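PDB 2OZ8: Mll7089 protein from Mesorhizobium loti, which is a putative mandelate racemase-like member of the enolase superfamily, probably a magnesium-dependent hydro-lyase, whose substrate is not established. Local coordinates for residues N297-A309 with Y337-V349. Numbering follows the deposited sequence.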
ATOM      1  N   ASN A 297       0.860 -19.595 -30.428  1.00 36.12           N
ATOM      2  CA  ASN A 297       1.388 -19.887 -31.749  1.00 36.31           C
ATOM      3  C   ASN A 297       2.849 -19.545 -31.816  1.00 36.54           C
ATOM      4  O   ASN A 297       3.227 -18.430 -31.478  1.00 36.45           O
ATOM      5  CB  ASN A 297       0.642 -19.133 -32.835  1.00 35.06           C
ATOM      6  CG  ASN A 297      -0.712 -19.703 -33.074  1.00 35.42           C
ATOM      7  OD1 ASN A 297      -1.706 -18.973 -33.140  1.00 35.96           O
ATOM      8  ND2 ASN A 297      -0.780 -21.025 -33.175  1.00 35.60           N
ATOM      9  N   THR A 298       3.656 -20.543 -32.173  1.00 36.36           N
ATOM     10  CA  THR A 298       5.012 -20.309 -32.611  1.00 36.05           C
ATOM     11  C   THR A 298       5.099 -20.762 -34.067  1.00 37.05           C
ATOM     12  O   THR A 298       4.424 -21.711 -34.475  1.00 37.74           O
ATOM     13  CB  THR A 298       6.061 -20.946 -31.659  1.00 36.14           C
ATOM     14  OG1 THR A 298       5.891 -22.375 -31.532  1.00 35.84           O
ATOM     15  CG2 THR A 298       5.935 -20.306 -30.253  1.00 32.56           C
ATOM     16  N   PHE A 299       5.862 -20.044 -34.881  1.00 37.58           N
ATOM     17  CA  PHE A 299       6.015 -20.433 -36.280  1.00 36.58           C
ATOM     18  C   PHE A 299       6.516 -21.859 -36.397  1.00 35.74           C
ATOM     19  O   PHE A 299       7.570 -22.182 -35.903  1.00 35.10           O
ATOM     20  CB  PHE A 299       6.901 -19.460 -37.074  1.00 36.93           C
ATOM     21  CG  PHE A 299       6.619 -19.492 -38.538  1.00 37.37           C
ATOM     22  CD1 PHE A 299       5.740 -18.582 -39.102  1.00 40.00           C
ATOM     23  CD2 PHE A 299       7.168 -20.487 -39.352  1.00 38.84           C
ATOM     24  CE1 PHE A 299       5.441 -18.629 -40.457  1.00 40.88           C
ATOM     25  CE2 PHE A 299       6.886 -20.536 -40.717  1.00 40.38           C
ATOM     26  CZ  PHE A 299       6.018 -19.616 -41.268  1.00 39.49           C
ATOM     27  N   LEU A 300       5.706 -22.702 -37.035  1.00 35.58           N
ATOM     28  CA  LEU A 300       5.969 -24.116 -37.230  1.00 35.53           C
ATOM     29  C   LEU A 300       6.141 -24.933 -35.965  1.00 35.27           C
ATOM     30  O   LEU A 300       6.724 -26.008 -36.000  1.00 35.28           O
ATOM     31  CB  LEU A 300       7.134 -24.361 -38.235  1.00 35.79           C
ATOM     32  CG  LEU A 300       6.689 -24.239 -39.692  1.00 36.53           C
ATOM     33  CD1 LEU A 300       7.856 -24.389 -40.655  1.00 35.47           C
ATOM     34  CD2 LEU A 300       5.591 -25.239 -40.015  1.00 34.40           C
ATOM     35  N   GLU A 301       5.598 -24.430 -34.862  1.00 35.81           N
ATOM     36  CA  GLU A 301       5.456 -25.166 -33.596  1.00 35.28           C
ATOM     37  C   GLU A 301       6.807 -25.469 -32.948  1.00 34.93           C
ATOM     38  O   GLU A 301       6.931 -26.389 -32.154  1.00 35.89           O
ATOM     39  CB  GLU A 301       4.590 -26.433 -33.766  1.00 35.42           C
ATOM     40  CG  GLU A 301       3.088 -26.179 -33.964  1.00 37.12           C
ATOM     41  CD  GLU A 301       2.793 -25.386 -35.221  1.00 41.52           C
ATOM     42  OE1 GLU A 301       3.161 -25.858 -36.330  1.00 45.20           O
ATOM     43  OE2 GLU A 301       2.228 -24.261 -35.108  1.00 42.47           O
ATOM     44  N   ALA A 302       7.811 -24.673 -33.282  1.00 33.70           N
ATOM     45  CA  ALA A 302       9.082 -24.675 -32.580  1.00 33.30           C
ATOM     46  C   ALA A 302       8.945 -24.656 -31.026  1.00 34.04           C
ATOM     47  O   ALA A 302       9.724 -25.326 -30.301  1.00 33.61           O
ATOM     48  CB  ALA A 302       9.925 -23.487 -33.064  1.00 32.61           C
ATOM     49  N   GLY A 303       7.962 -23.900 -30.512  1.00 34.47           N
ATOM     50  CA  GLY A 303       7.795 -23.746 -29.073  1.00 33.82           C
ATOM     51  C   GLY A 303       7.439 -25.060 -28.422  1.00 34.98           C
ATOM     52  O   GLY A 303       7.305 -25.118 -27.208  1.00 36.35           O
ATOM     53  N   VAL A 304       7.258 -26.126 -29.207  1.00 34.77           N
ATOM     54  CA  VAL A 304       6.991 -27.435 -28.606  1.00 35.50           C
ATOM     55  C   VAL A 304       8.041 -27.835 -27.529  1.00 35.50           C
ATOM     56  O   VAL A 304       7.739 -28.479 -26.522  1.00 35.22           O
ATOM     57  CB  VAL A 304       6.756 -28.566 -29.690  1.00 35.87           C
ATOM     58  CG1 VAL A 304       8.056 -28.929 -30.483  1.00 34.75           C
ATOM     59  CG2 VAL A 304       6.095 -29.794 -29.061  1.00 35.69           C
ATOM     60  N   HIS A 305       9.266 -27.376 -27.729  1.00 36.02           N
ATOM     61  CA  HIS A 305      10.374 -27.772 -26.899  1.00 35.69           C
ATOM     62  C   HIS A 305      10.378 -27.109 -25.538  1.00 36.04           C
ATOM     63  O   HIS A 305      10.704 -27.766 -24.551  1.00 36.88           O
ATOM     64  CB  HIS A 305      11.661 -27.524 -27.644  1.00 34.90           C
ATOM     65  CG  HIS A 305      11.793 -28.382 -28.859  1.00 37.18           C
ATOM     66  ND1 HIS A 305      12.303 -29.660 -28.808  1.00 35.50           N
ATOM     67  CD2 HIS A 305      11.462 -28.152 -30.154  1.00 36.07           C
ATOM     68  CE1 HIS A 305      12.272 -30.182 -30.020  1.00 38.07           C
ATOM     69  NE2 HIS A 305      11.776 -29.285 -30.853  1.00 37.37           N
ATOM     70  N   MET A 306      10.035 -25.827 -25.482  1.00 35.38           N
ATOM     71  CA  MET A 306       9.845 -25.141 -24.201  1.00 35.81           C
ATOM     72  C   MET A 306       8.569 -25.644 -23.559  1.00 36.25           C
ATOM     73  O   MET A 306       8.489 -25.746 -22.361  1.00 37.20           O
ATOM     74  CB  MET A 306       9.824 -23.602 -24.367  1.00 35.34           C
ATOM     75  CG  MET A 306      11.065 -23.051 -25.123  1.00 35.39           C
ATOM     76  SD  MET A 306      11.037 -22.995 -26.956  1.00 30.34           S
ATOM     77  CE  MET A 306       9.879 -21.637 -26.962  1.00 32.33           C
ATOM     78  N   ALA A 307       7.557 -25.980 -24.355  1.00 37.11           N
ATOM     79  CA  ALA A 307       6.287 -26.412 -23.753  1.00 36.63           C
ATOM     80  C   ALA A 307       6.498 -27.673 -22.975  1.00 36.04           C
ATOM     81  O   ALA A 307       6.023 -27.773 -21.855  1.00 36.61           O
ATOM     82  CB  ALA A 307       5.160 -26.589 -24.800  1.00 35.94           C
ATOM     83  N   VAL A 308       7.195 -28.644 -23.570  1.00 35.71           N
ATOM     84  CA  VAL A 308       7.423 -29.902 -22.880  1.00 35.16           C
ATOM     85  C   VAL A 308       8.491 -29.717 -21.823  1.00 35.86           C
ATOM     86  O   VAL A 308       8.514 -30.499 -20.900  1.00 37.37           O
ATOM     87  CB  VAL A 308       7.786 -31.170 -23.812  1.00 35.43           C
ATOM     88  CG1 VAL A 308       6.912 -31.287 -25.041  1.00 32.34           C
ATOM     89  CG2 VAL A 308       9.249 -31.198 -24.208  1.00 34.08           C
ATOM     90  N   ALA A 309       9.383 -28.717 -21.930  1.00 35.19           N
ATOM     91  CA  ALA A 309      10.456 -28.638 -20.934  1.00 34.84           C
ATOM     92  C   ALA A 309      10.096 -27.881 -19.641  1.00 34.67           C
ATOM     93  O   ALA A 309      10.657 -28.150 -18.579  1.00 33.89           O
ATOM     94  CB  ALA A 309      11.770 -28.129 -21.547  1.00 34.59           C
ATOM     95  N   TYR A 337      -2.179 -34.277 -28.823  1.00 41.74           N
ATOM     96  CA  TYR A 337      -0.880 -34.066 -28.185  1.00 41.30           C
ATOM     97  C   TYR A 337       0.179 -33.654 -29.189  1.00 40.98           C
ATOM     98  O   TYR A 337       0.276 -34.245 -30.275  1.00 41.55           O
ATOM     99  CB  TYR A 337      -0.395 -35.311 -27.479  1.00 41.69           C
ATOM    100  CG  TYR A 337      -1.055 -35.599 -26.154  1.00 42.35           C
ATOM    101  CD1 TYR A 337      -0.583 -35.012 -24.989  1.00 40.85           C
ATOM    102  CD2 TYR A 337      -2.109 -36.522 -26.057  1.00 42.70           C
ATOM    103  CE1 TYR A 337      -1.154 -35.281 -23.778  1.00 42.46           C
ATOM    104  CE2 TYR A 337      -2.696 -36.808 -24.839  1.00 41.88           C
ATOM    105  CZ  TYR A 337      -2.204 -36.188 -23.710  1.00 44.27           C
ATOM    106  OH  TYR A 337      -2.753 -36.461 -22.487  1.00 47.25           O
ATOM    107  N   ALA A 338       0.976 -32.651 -28.825  1.00 39.62           N
ATOM    108  CA  ALA A 338       2.095 -32.236 -29.636  1.00 38.40           C
ATOM    109  C   ALA A 338       3.325 -32.935 -29.097  1.00 38.37           C
ATOM    110  O   ALA A 338       3.511 -33.059 -27.868  1.00 38.05           O
ATOM    111  CB  ALA A 338       2.269 -30.701 -29.644  1.00 38.10           C
ATOM    112  N   TYR A 339       4.154 -33.408 -30.019  1.00 37.89           N
ATOM    113  CA  TYR A 339       5.313 -34.183 -29.653  1.00 38.45           C
ATOM    114  C   TYR A 339       6.578 -33.488 -30.036  1.00 38.91           C
ATOM    115  O   TYR A 339       6.782 -33.138 -31.210  1.00 39.39           O
ATOM    116  CB  TYR A 339       5.259 -35.519 -30.355  1.00 38.49           C
ATOM    117  CG  TYR A 339       4.215 -36.449 -29.776  1.00 38.28           C
ATOM    118  CD1 TYR A 339       4.544 -37.325 -28.740  1.00 36.68           C
ATOM    119  CD2 TYR A 339       2.902 -36.438 -30.244  1.00 36.97           C
ATOM    120  CE1 TYR A 339       3.599 -38.155 -28.182  1.00 35.13           C
ATOM    121  CE2 TYR A 339       1.967 -37.279 -29.705  1.00 36.12           C
ATOM    122  CZ  TYR A 339       2.322 -38.155 -28.700  1.00 36.20           C
ATOM    123  OH  TYR A 339       1.388 -38.997 -28.155  1.00 39.04           O
ATOM    124  N   ALA A 340       7.436 -33.275 -29.055  1.00 38.96           N
ATOM    125  CA  ALA A 340       8.764 -32.772 -29.342  1.00 40.07           C
ATOM    126  C   ALA A 340       9.590 -33.946 -29.859  1.00 41.17           C
ATOM    127  O   ALA A 340       9.767 -34.945 -29.140  1.00 42.21           O
ATOM    128  CB  ALA A 340       9.385 -32.188 -28.109  1.00 40.04           C
ATOM    129  N   PRO A 341      10.093 -33.842 -31.104  1.00 41.96           N
ATOM    130  CA  PRO A 341      10.775 -34.939 -31.800  1.00 42.99           C
ATOM    131  C   PRO A 341      12.134 -35.288 -31.231  1.00 45.24           C
ATOM    132  O   PRO A 341      12.760 -34.465 -30.546  1.00 45.89           O
ATOM    133  CB  PRO A 341      10.958 -34.403 -33.219  1.00 42.36           C
ATOM    134  CG  PRO A 341      10.867 -32.953 -33.111  1.00 42.32           C
ATOM    135  CD  PRO A 341      10.051 -32.610 -31.914  1.00 41.84           C
ATOM    136  N   ASP A 342      12.608 -36.492 -31.555  1.00 47.42           N
ATOM    137  CA  ASP A 342      13.903 -36.992 -31.086  1.00 48.99           C
ATOM    138  C   ASP A 342      15.047 -36.718 -32.065  1.00 48.75           C
ATOM    139  O   ASP A 342      16.063 -37.383 -32.027  1.00 50.78           O
ATOM    140  CB  ASP A 342      13.815 -38.484 -30.732  1.00 50.37           C
ATOM    141  CG  ASP A 342      15.097 -39.019 -30.080  1.00 55.73           C
ATOM    142  OD1 ASP A 342      15.707 -38.287 -29.271  1.00 61.22           O
ATOM    143  OD2 ASP A 342      15.505 -40.169 -30.390  1.00 62.01           O
ATOM    144  N   ARG A 343      14.884 -35.723 -32.918  1.00 47.42           N
ATOM    145  CA  ARG A 343      15.917 -35.293 -33.847  1.00 45.82           C
ATOM    146  C   ARG A 343      16.772 -34.209 -33.171  1.00 45.04           C
ATOM    147  O   ARG A 343      16.363 -33.674 -32.153  1.00 45.57           O
ATOM    148  CB  ARG A 343      15.250 -34.724 -35.102  1.00 45.54           C
ATOM    149  CG  ARG A 343      14.460 -35.746 -35.970  1.00 45.28           C
ATOM    150  CD  ARG A 343      13.654 -35.010 -37.063  1.00 45.06           C
ATOM    151  NE  ARG A 343      12.257 -35.183 -36.725  1.00 45.21           N
ATOM    152  CZ  ARG A 343      11.305 -34.279 -36.821  1.00 47.36           C
ATOM    153  NH1 ARG A 343      11.528 -33.051 -37.270  1.00 46.09           N
ATOM    154  NH2 ARG A 343      10.090 -34.634 -36.458  1.00 49.73           N
ATOM    155  N   PRO A 344      17.980 -33.908 -33.701  1.00 44.19           N
ATOM    156  CA  PRO A 344      18.730 -32.800 -33.104  1.00 41.98           C
ATOM    157  C   PRO A 344      18.165 -31.442 -33.433  1.00 39.89           C
ATOM    158  O   PRO A 344      17.466 -31.285 -34.438  1.00 38.64           O
ATOM    159  CB  PRO A 344      20.133 -32.945 -33.716  1.00 42.57           C
ATOM    160  CG  PRO A 344      19.926 -33.673 -35.005  1.00 43.56           C
ATOM    161  CD  PRO A 344      18.772 -34.606 -34.750  1.00 44.44           C
ATOM    162  N   GLY A 345      18.486 -30.458 -32.591  1.00 37.51           N
ATOM    163  CA  GLY A 345      17.872 -29.158 -32.722  1.00 35.09           C
ATOM    164  C   GLY A 345      16.401 -29.197 -32.353  1.00 34.29           C
ATOM    165  O   GLY A 345      15.935 -30.053 -31.545  1.00 32.82           O
ATOM    166  N   HIS A 346      15.670 -28.243 -32.908  1.00 34.03           N
ATOM    167  CA  HIS A 346      14.234 -28.209 -32.724  1.00 34.74           C
ATOM    168  C   HIS A 346      13.514 -29.150 -33.709  1.00 35.34           C
ATOM    169  O   HIS A 346      12.305 -29.291 -33.660  1.00 35.13           O
ATOM    170  CB  HIS A 346      13.655 -26.779 -32.735  1.00 34.35           C
ATOM    171  CG  HIS A 346      14.078 -25.923 -33.889  1.00 35.49           C
ATOM    172  ND1 HIS A 346      14.090 -26.361 -35.200  1.00 36.58           N
ATOM    173  CD2 HIS A 346      14.469 -24.624 -33.924  1.00 36.26           C
ATOM    174  CE1 HIS A 346      14.467 -25.367 -35.989  1.00 38.11           C
ATOM    175  NE2 HIS A 346      14.719 -24.305 -35.236  1.00 38.23           N
ATOM    176  N   GLY A 347      14.287 -29.783 -34.598  1.00 36.46           N
ATOM    177  CA  GLY A 347      13.792 -30.772 -35.561  1.00 36.43           C
ATOM    178  C   GLY A 347      13.235 -30.144 -36.820  1.00 37.76           C
ATOM    179  O   GLY A 347      12.698 -30.847 -37.652  1.00 38.52           O
ATOM    180  N   LEU A 348      13.292 -28.814 -36.964  1.00 38.10           N
ATOM    181  CA  LEU A 348      12.751 -28.202 -38.175  1.00 37.12           C
ATOM    182  C   LEU A 348      13.909 -27.901 -39.100  1.00 37.29           C
ATOM    183  O   LEU A 348      14.890 -27.247 -38.722  1.00 35.82           O
ATOM    184  CB  LEU A 348      11.858 -26.976 -37.905  1.00 36.33           C
ATOM    185  CG  LEU A 348      10.623 -27.197 -36.998  1.00 38.68           C
ATOM    186  CD1 LEU A 348      10.070 -25.859 -36.501  1.00 35.48           C
ATOM    187  CD2 LEU A 348       9.475 -28.119 -37.625  1.00 36.19           C
ATOM    188  N   VAL A 349      13.804 -28.428 -40.318  1.00 37.81           N
ATOM    189  CA  VAL A 349      14.811 -28.168 -41.363  1.00 37.06           C
ATOM    190  C   VAL A 349      14.113 -27.702 -42.604  1.00 36.93           C
ATOM    191  O   VAL A 349      13.186 -28.329 -43.051  1.00 37.30           O
ATOM    192  CB  VAL A 349      15.684 -29.437 -41.708  1.00 37.22           C
ATOM    193  CG1 VAL A 349      16.681 -29.087 -42.822  1.00 35.82           C
ATOM    194  CG2 VAL A 349      16.405 -29.977 -40.482  1.00 32.78           C
TER
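V304 and A340 bring the two backbones together, their CA atoms 5.7 Å apart, where the first turn of helix 304-309 meets the chain leaving strand 337-339; further along, A302 lies nearest H346, within the type II' turn P344-G347 (CA atoms 6.2 Å apart). V304 leads with one methyl: CG2, set anti to its own backbone N, lies 3.7 Å from A340 N and also meets A338 CB, with CG1 more loosely near A340 CA. One helical turn on, both V308 methyls touch A340 CB. At the other end L348 reaches across with CD1, which rests 3.7 Å from L300 CB and 3.4 Å from L300 O.

Between these apolar patches H305 crosses H346 at about a right angle. Its NE2 donates to H346 O (2.9 Å, N-H...O angle 151°), approaching from above the carbonyl plane, while P341 CD lies 3.8 Å from H305 CE1. The other ring nitrogen, ND1, takes the backbone N-H of H123 in helix 122-125. H346 is itself held from two sides, ND1 accepting L348 N in the ring plane (3.1 Å) and NE2 bonding L47 O of strand 45-52. The contact thus joins helix 304-309, between barrel strands 293-295 and 313-318, to residues 340-348 after strand 337-339. With ND1 accepting and NE2 donating, H305 is probably neutral, and this buried imidazole supplies the one assigned hydrogen bond between the segments, amid mainly apolar contacts, and ties them to helix 122-125.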